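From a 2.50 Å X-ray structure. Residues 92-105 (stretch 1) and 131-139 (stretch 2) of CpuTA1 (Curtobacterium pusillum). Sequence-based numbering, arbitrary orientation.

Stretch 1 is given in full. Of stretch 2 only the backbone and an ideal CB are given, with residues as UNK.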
ATOM      1  N   VAL A  92     -15.354  20.797   2.232  1.00 20.14           N
ATOM      2  CA  VAL A  92     -13.995  21.268   2.475  1.00 23.47           C
ATOM      3  C   VAL A  92     -13.084  20.858   1.324  1.00 27.96           C
ATOM      4  O   VAL A  92     -12.313  21.670   0.798  1.00 22.70           O
ATOM      5  CB  VAL A  92     -13.470  20.733   3.818  1.00 29.41           C
ATOM      6  CG1 VAL A  92     -12.010  21.124   4.001  1.00 23.71           C
ATOM      7  CG2 VAL A  92     -14.315  21.260   4.962  1.00 24.74           C
ATOM      8  N   TRP A  93     -13.165  19.590   0.911  1.00 19.02           N
ATOM      9  CA  TRP A  93     -12.304  19.116  -0.164  1.00 23.68           C
ATOM     10  C   TRP A  93     -12.595  19.847  -1.477  1.00 25.69           C
ATOM     11  O   TRP A  93     -11.667  20.243  -2.201  1.00 20.19           O
ATOM     12  CB  TRP A  93     -12.465  17.605  -0.320  1.00 19.29           C
ATOM     13  CG  TRP A  93     -11.802  16.835   0.770  1.00 17.85           C
ATOM     14  CD1 TRP A  93     -12.395  16.315   1.889  1.00 19.60           C
ATOM     15  CD2 TRP A  93     -10.407  16.495   0.857  1.00 16.90           C
ATOM     16  NE1 TRP A  93     -11.456  15.674   2.664  1.00 21.09           N
ATOM     17  CE2 TRP A  93     -10.230  15.765   2.052  1.00 18.03           C
ATOM     18  CE3 TRP A  93      -9.296  16.728   0.032  1.00 17.89           C
ATOM     19  CZ2 TRP A  93      -8.979  15.266   2.449  1.00 20.84           C
ATOM     20  CZ3 TRP A  93      -8.051  16.233   0.421  1.00 20.39           C
ATOM     21  CH2 TRP A  93      -7.901  15.512   1.624  1.00 19.63           C
ATOM     22  N   ARG A  94     -13.878  20.050  -1.794  1.00 17.86           N
ATOM     23  CA  ARG A  94     -14.224  20.818  -2.987  1.00 20.80           C
ATOM     24  C   ARG A  94     -13.604  22.209  -2.926  1.00 22.65           C
ATOM     25  O   ARG A  94     -12.908  22.643  -3.851  1.00 21.06           O
ATOM     26  CB  ARG A  94     -15.743  20.906  -3.130  1.00 16.75           C
ATOM     27  CG  ARG A  94     -16.191  21.732  -4.320  1.00 19.76           C
ATOM     28  CD  ARG A  94     -17.707  21.863  -4.397  1.00 16.94           C
ATOM     29  NE  ARG A  94     -18.387  20.569  -4.373  1.00 22.19           N
ATOM     30  CZ  ARG A  94     -19.206  20.159  -3.400  1.00 24.40           C
ATOM     31  NH1 ARG A  94     -19.473  20.940  -2.359  1.00 16.89           N
ATOM     32  NH2 ARG A  94     -19.773  18.964  -3.478  1.00 24.25           N
ATOM     33  N   GLU A  95     -13.832  22.914  -1.820  1.00 24.75           N
ATOM     34  CA  GLU A  95     -13.273  24.247  -1.668  1.00 22.22           C
ATOM     35  C   GLU A  95     -11.754  24.206  -1.743  1.00 22.41           C
ATOM     36  O   GLU A  95     -11.133  25.082  -2.362  1.00 18.19           O
ATOM     37  CB  GLU A  95     -13.752  24.861  -0.348  1.00 18.06           C
ATOM     38  CG  GLU A  95     -15.166  25.456  -0.427  1.00 22.42           C
ATOM     39  CD  GLU A  95     -15.194  26.840  -1.090  1.00 27.12           C
ATOM     40  OE1 GLU A  95     -14.534  27.755  -0.561  1.00 32.87           O
ATOM     41  OE2 GLU A  95     -15.854  27.017  -2.141  1.00 25.04           O
ATOM     42  N   ALA A  96     -11.142  23.181  -1.137  1.00 18.71           N
ATOM     43  CA  ALA A  96      -9.687  23.083  -1.133  1.00 19.76           C
ATOM     44  C   ALA A  96      -9.141  22.933  -2.546  1.00 19.40           C
ATOM     45  O   ALA A  96      -8.139  23.562  -2.896  1.00 18.09           O
ATOM     46  CB  ALA A  96      -9.224  21.916  -0.259  1.00 15.41           C
ATOM     47  N   VAL A  97      -9.786  22.110  -3.377  1.00 16.84           N
ATOM     48  CA  VAL A  97      -9.281  21.892  -4.730  1.00 18.41           C
ATOM     49  C   VAL A  97      -9.397  23.166  -5.563  1.00 20.81           C
ATOM     50  O   VAL A  97      -8.473  23.528  -6.304  1.00 17.88           O
ATOM     51  CB  VAL A  97     -10.023  20.713  -5.388  1.00 21.83           C
ATOM     52  CG1 VAL A  97      -9.730  20.661  -6.869  1.00 14.58           C
ATOM     53  CG2 VAL A  97      -9.658  19.389  -4.702  1.00 15.95           C
ATOM     54  N   LEU A  98     -10.530  23.869  -5.451  1.00 21.83           N
ATOM     55  CA  LEU A  98     -10.731  25.079  -6.243  1.00 20.00           C
ATOM     56  C   LEU A  98      -9.797  26.199  -5.799  1.00 15.59           C
ATOM     57  O   LEU A  98      -9.251  26.924  -6.635  1.00 19.05           O
ATOM     58  CB  LEU A  98     -12.190  25.517  -6.159  1.00 23.17           C
ATOM     59  CG  LEU A  98     -13.150  24.507  -6.783  1.00 22.30           C
ATOM     60  CD1 LEU A  98     -14.593  24.967  -6.702  1.00 19.23           C
ATOM     61  CD2 LEU A  98     -12.739  24.259  -8.221  1.00 24.70           C
ATOM     62  N   ALA A  99      -9.596  26.355  -4.492  1.00 15.54           N
ATOM     63  CA  ALA A  99      -8.622  27.328  -4.012  1.00 16.03           C
ATOM     64  C   ALA A  99      -7.222  26.993  -4.515  1.00 25.18           C
ATOM     65  O   ALA A  99      -6.447  27.890  -4.889  1.00 19.49           O
ATOM     66  CB  ALA A  99      -8.648  27.379  -2.487  1.00 12.90           C
ATOM     67  N   GLY A 100      -6.886  25.701  -4.539  1.00 17.50           N
ATOM     68  CA  GLY A 100      -5.589  25.292  -5.044  1.00 16.27           C
ATOM     69  C   GLY A 100      -5.423  25.607  -6.518  1.00 15.87           C
ATOM     70  O   GLY A 100      -4.384  26.117  -6.943  1.00 17.71           O
ATOM     71  N   VAL A 101      -6.439  25.309  -7.322  1.00 16.13           N
ATOM     72  CA  VAL A 101      -6.355  25.679  -8.729  1.00 22.48           C
ATOM     73  C   VAL A 101      -6.230  27.189  -8.853  1.00 23.22           C
ATOM     74  O   VAL A 101      -5.438  27.703  -9.654  1.00 23.56           O
ATOM     75  CB  VAL A 101      -7.564  25.129  -9.515  1.00 21.33           C
ATOM     76  CG1 VAL A 101      -7.616  25.753 -10.904  1.00 15.72           C
ATOM     77  CG2 VAL A 101      -7.464  23.600  -9.628  1.00 15.95           C
ATOM     78  N   ALA A 102      -6.969  27.920  -8.020  1.00 21.30           N
ATOM     79  CA  ALA A 102      -6.939  29.370  -8.102  1.00 20.44           C
ATOM     80  C   ALA A 102      -5.557  29.895  -7.746  1.00 24.45           C
ATOM     81  O   ALA A 102      -5.019  30.763  -8.445  1.00 22.79           O
ATOM     82  CB  ALA A 102      -8.020  29.973  -7.191  1.00 13.30           C
ATOM     83  N   ASP A 103      -4.952  29.357  -6.679  1.00 20.56           N
ATOM     84  CA  ASP A 103      -3.645  29.849  -6.255  1.00 23.36           C
ATOM     85  C   ASP A 103      -2.554  29.481  -7.253  1.00 22.82           C
ATOM     86  O   ASP A 103      -1.660  30.289  -7.534  1.00 29.31           O
ATOM     87  CB  ASP A 103      -3.284  29.307  -4.879  1.00 19.18           C
ATOM     88  CG  ASP A 103      -1.882  29.696  -4.470  1.00 23.86           C
ATOM     89  OD1 ASP A 103      -1.720  30.787  -3.876  1.00 22.13           O
ATOM     90  OD2 ASP A 103      -0.938  28.922  -4.765  1.00 25.26           O
ATOM     91  N   TYR A 104      -2.598  28.264  -7.787  1.00 17.92           N
ATOM     92  CA  TYR A 104      -1.624  27.892  -8.801  1.00 21.95           C
ATOM     93  C   TYR A 104      -1.670  28.861  -9.977  1.00 22.51           C
ATOM     94  O   TYR A 104      -0.630  29.322 -10.453  1.00 21.45           O
ATOM     95  CB  TYR A 104      -1.863  26.460  -9.277  1.00 17.02           C
ATOM     96  CG  TYR A 104      -0.781  25.996 -10.216  1.00 20.96           C
ATOM     97  CD1 TYR A 104      -0.835  26.315 -11.576  1.00 16.34           C
ATOM     98  CD2 TYR A 104       0.323  25.270  -9.741  1.00 17.67           C
ATOM     99  CE1 TYR A 104       0.156  25.915 -12.442  1.00 19.72           C
ATOM    100  CE2 TYR A 104       1.326  24.858 -10.608  1.00 20.23           C
ATOM    101  CZ  TYR A 104       1.237  25.185 -11.959  1.00 24.27           C
ATOM    102  OH  TYR A 104       2.220  24.795 -12.835  1.00 19.98           O
ATOM    103  N   ARG A 105      -2.869  29.183 -10.464  1.00 22.58           N
ATOM    104  CA  ARG A 105      -2.957  30.011 -11.659  1.00 23.19           C
ATOM    105  C   ARG A 105      -2.625  31.468 -11.368  1.00 20.59           C
ATOM    106  O   ARG A 105      -2.095  32.166 -12.237  1.00 17.68           O
ATOM    107  CB  ARG A 105      -4.348  29.881 -12.290  1.00 22.60           C
ATOM    108  CG  ARG A 105      -4.529  28.572 -13.056  1.00 30.88           C
ATOM    109  CD  ARG A 105      -5.977  28.086 -13.060  1.00 37.06           C
ATOM    110  NE  ARG A 105      -6.873  28.990 -13.777  1.00 27.80           N
ATOM    111  CZ  ARG A 105      -6.950  29.055 -15.101  1.00 36.50           C
ATOM    112  NH1 ARG A 105      -6.183  28.275 -15.846  1.00 37.47           N
ATOM    113  NH2 ARG A 105      -7.781  29.908 -15.684  1.00 41.86           N
ATOM    114  N   UNK A 131      -5.292  12.798   8.472  1.00 22.82           N
ATOM    115  CA  UNK A 131      -4.562  13.844   7.772  1.00 17.96           C
ATOM    116  C   UNK A 131      -5.108  14.000   6.357  1.00 24.18           C
ATOM    117  O   UNK A 131      -5.666  13.062   5.776  1.00 22.60           O
ATOM    118  CB  UNK A 131      -3.065  13.532   7.741  1.00 17.96           C
ATOM    119  N   UNK A 132      -4.919  15.195   5.808  1.00 18.62           N
ATOM    120  CA  UNK A 132      -5.398  15.508   4.470  1.00 19.20           C
ATOM    121  C   UNK A 132      -4.549  16.568   3.804  1.00 21.15           C
ATOM    122  O   UNK A 132      -4.043  17.485   4.454  1.00 15.83           O
ATOM    123  CB  UNK A 132      -6.856  15.968   4.522  1.00 19.20           C
ATOM    124  N   UNK A 133      -4.395  16.436   2.486  1.00 15.68           N
ATOM    125  CA  UNK A 133      -3.634  17.372   1.681  1.00 15.67           C
ATOM    126  C   UNK A 133      -4.228  17.445   0.285  1.00 16.51           C
ATOM    127  O   UNK A 133      -4.821  16.485  -0.212  1.00 16.17           O
ATOM    128  CB  UNK A 133      -2.159  16.968   1.622  1.00 15.67           C
ATOM    129  N   UNK A 134      -4.033  18.588  -0.355  1.00 20.03           N
ATOM    130  CA  UNK A 134      -4.299  18.764  -1.775  1.00 15.37           C
ATOM    131  C   UNK A 134      -3.091  19.467  -2.360  1.00 17.76           C
ATOM    132  O   UNK A 134      -2.640  20.476  -1.809  1.00 24.96           O
ATOM    133  CB  UNK A 134      -5.587  19.551  -2.025  1.00 15.37           C
ATOM    134  N   UNK A 135      -2.581  18.969  -3.479  1.00 14.59           N
ATOM    135  CA  UNK A 135      -1.640  19.787  -4.230  1.00 19.43           C
ATOM    136  C   UNK A 135      -2.012  19.833  -5.705  1.00 15.72           C
ATOM    137  O   UNK A 135      -2.631  18.913  -6.248  1.00 21.14           O
ATOM    138  CB  UNK A 135      -0.216  19.253  -4.061  1.00 19.43           C
ATOM    139  N   UNK A 136      -1.655  20.943  -6.333  1.00 16.29           N
ATOM    140  CA  UNK A 136      -1.908  21.204  -7.743  1.00 16.55           C
ATOM    141  C   UNK A 136      -0.567  21.420  -8.436  1.00 22.42           C
ATOM    142  O   UNK A 136       0.334  22.052  -7.879  1.00 21.48           O
ATOM    143  CB  UNK A 136      -2.828  22.412  -7.929  1.00 16.55           C
ATOM    144  N   UNK A 137      -0.430  20.903  -9.648  1.00 19.91           N
ATOM    145  CA  UNK A 137       0.838  21.056 -10.341  1.00 19.04           C
ATOM    146  C   UNK A 137       0.635  20.691 -11.802  1.00 24.73           C
ATOM    147  O   UNK A 137      -0.393  20.126 -12.189  1.00 23.80           O
ATOM    148  CB  UNK A 137       1.928  20.193  -9.703  1.00 19.04           C
ATOM    149  N   UNK A 138       1.639  21.025 -12.607  1.00 29.36           N
ATOM    150  CA  UNK A 138       1.609  20.710 -14.025  1.00 32.36           C
ATOM    151  C   UNK A 138       1.657  19.202 -14.228  1.00 27.82           C
ATOM    152  O   UNK A 138       2.375  18.486 -13.525  1.00 28.09           O
ATOM    153  CB  UNK A 138       2.771  21.388 -14.754  1.00 32.36           C
ATOM    154  N   UNK A 139       0.865  18.720 -15.186  1.00 27.46           N
ATOM    155  CA  UNK A 139       0.806  17.302 -15.439  1.00 24.31           C
ATOM    156  C   UNK A 139       1.926  16.825 -16.328  1.00 30.75           C
ATOM    157  O   UNK A 139       2.598  17.604 -17.004  1.00 29.52           O
ATOM    158  CB  UNK A 139      -0.542  16.938 -16.065  1.00 24.31           C
TER

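The strand runs at 35° to the helix, the axes approaching to 8.0 Å. Because successive side chains of a strand alternate, 132, 134 and 136 turn toward the helix, while 131, 133, 135 and 137 turn away.

Position 131 has its CA-to-CB bond directed away, and nothing of the helix lies near its CB. Many residues would do; it is Ser131, whose OG is hydrogen-bonded elsewhere in the structure.

Position 132 points toward the helix, but the indole of Trp93 already fills the space: an ideal CB would lie 3.0 Å from Trp93 CZ2, too tight for two carbons. The extended backbone, at -152/145, does not itself demand glycine; the crowding favours it. The residue is Gly132, and its bare CA packs 3.8 Å from Trp93 CH2.

Position 133 points away, so polar, aliphatic or aromatic residues would all be compatible with the helix. Its backbone matters more, since the carbonyl O lies 3.3 Å from Trp93 CZ3, at the edge of the indole and near its plane. The residue is Trp133.

Position 134 points toward an apolar hollow lined by Trp93, Ala96 and Val97, with the ideal CB 4.7 Å from Ala96 CB. Valine, isoleucine or perhaps leucine would suit; a charge would find no partner among these side chains. Val134, in the t rotamer, places CG2 3.5 Å from Trp93 CZ3 and 4.0 Å from Ala96 CB, while CG1 reaches 4.0 Å from Val97 CG2.

Position 135 faces away, and the helix cannot distinguish among candidates. It is Phe135.

Position 136 points toward Gly100, where the helix has no side chain and the strand comes close: the two CA atoms of Gly100 and this residue are 6.1 Å apart. A compact, branched apolar group fits. Val136 sets CG2 3.7 Å from Gly100 C and CG1 3.9 Å from Tyr104 CB. An ideal CB on Gly100 would be only 3.1 Å from Val136 CG2, so glycine and valine are matched.

Position 137 points away, although its backbone passes the Tyr104 ring; a polar residue is acceptable. Asp137 has CA 3.8 Å from Tyr104 CE2, and its OD1 accepts a weak hydrogen bond from the backbone N of position 138, at 2.6 Å.

Position 138 points sideways, its ideal CB 3.9 Å from Tyr104 OH. Polar or long side chains could pass the hydroxyl. Glu138 does so without a hydrogen bond to it.

Position 139 leaves the strand, beyond the helix's reach, with room for a CB. Several residues would fit; it is Gly139.

Stretch 2 131-139: SGWVFVDEG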
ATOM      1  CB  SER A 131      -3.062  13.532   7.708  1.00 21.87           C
ATOM      2  OG  SER A 131      -2.476  13.510   8.999  1.00 25.17           O
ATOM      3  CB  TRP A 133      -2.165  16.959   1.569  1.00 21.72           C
ATOM      4  CG  TRP A 133      -1.408  16.993   2.838  1.00 16.21           C
ATOM      5  CD1 TRP A 133      -0.806  18.078   3.395  1.00 17.84           C
ATOM      6  CD2 TRP A 133      -1.133  15.885   3.700  1.00 19.60           C
ATOM      7  NE1 TRP A 133      -0.181  17.721   4.569  1.00 24.11           N
ATOM      8  CE2 TRP A 133      -0.365  16.379   4.782  1.00 20.24           C
ATOM      9  CE3 TRP A 133      -1.466  14.528   3.673  1.00 16.11           C
ATOM     10  CZ2 TRP A 133       0.083  15.560   5.830  1.00 16.82           C
ATOM     11  CZ3 TRP A 133      -1.024  13.711   4.721  1.00 20.77           C
ATOM     12  CH2 TRP A 133      -0.255  14.236   5.782  1.00 20.85           C
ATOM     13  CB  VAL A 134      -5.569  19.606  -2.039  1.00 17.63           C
ATOM     14  CG1 VAL A 134      -5.812  19.753  -3.552  1.00 14.54           C
ATOM     15  CG2 VAL A 134      -6.774  19.012  -1.359  1.00 21.60           C
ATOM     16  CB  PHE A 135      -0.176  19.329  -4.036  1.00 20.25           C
ATOM     17  CG  PHE A 135       0.127  17.934  -4.511  1.00 14.89           C
ATOM     18  CD1 PHE A 135       0.556  17.708  -5.812  1.00 19.62           C
ATOM     19  CD2 PHE A 135       0.047  16.861  -3.638  1.00 13.01           C
ATOM     20  CE1 PHE A 135       0.880  16.425  -6.242  1.00 17.24           C
ATOM     21  CE2 PHE A 135       0.357  15.582  -4.061  1.00 21.58           C
ATOM     22  CZ  PHE A 135       0.773  15.362  -5.366  1.00 18.81           C
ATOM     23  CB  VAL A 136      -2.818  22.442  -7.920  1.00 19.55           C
ATOM     24  CG1 VAL A 136      -2.992  22.768  -9.389  1.00 15.54           C
ATOM     25  CG2 VAL A 136      -4.177  22.218  -7.228  1.00 11.42           C
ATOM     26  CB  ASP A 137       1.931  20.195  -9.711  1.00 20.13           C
ATOM     27  CG  ASP A 137       3.324  20.563 -10.197  1.00 31.78           C
ATOM     28  OD1 ASP A 137       3.469  21.626 -10.839  1.00 30.10           O
ATOM     29  OD2 ASP A 137       4.281  19.803  -9.913  1.00 34.50           O
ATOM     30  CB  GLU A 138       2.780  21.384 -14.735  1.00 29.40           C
ATOM     31  CG  GLU A 138       2.445  21.842 -16.134  1.00 48.41           C
ATOM     32  CD  GLU A 138       3.441  22.855 -16.676  1.00 68.71           C
ATOM     33  OE1 GLU A 138       3.172  23.417 -17.764  1.00 74.69           O
ATOM     34  OE2 GLU A 138       4.483  23.093 -16.015  1.00 51.19           O
TER
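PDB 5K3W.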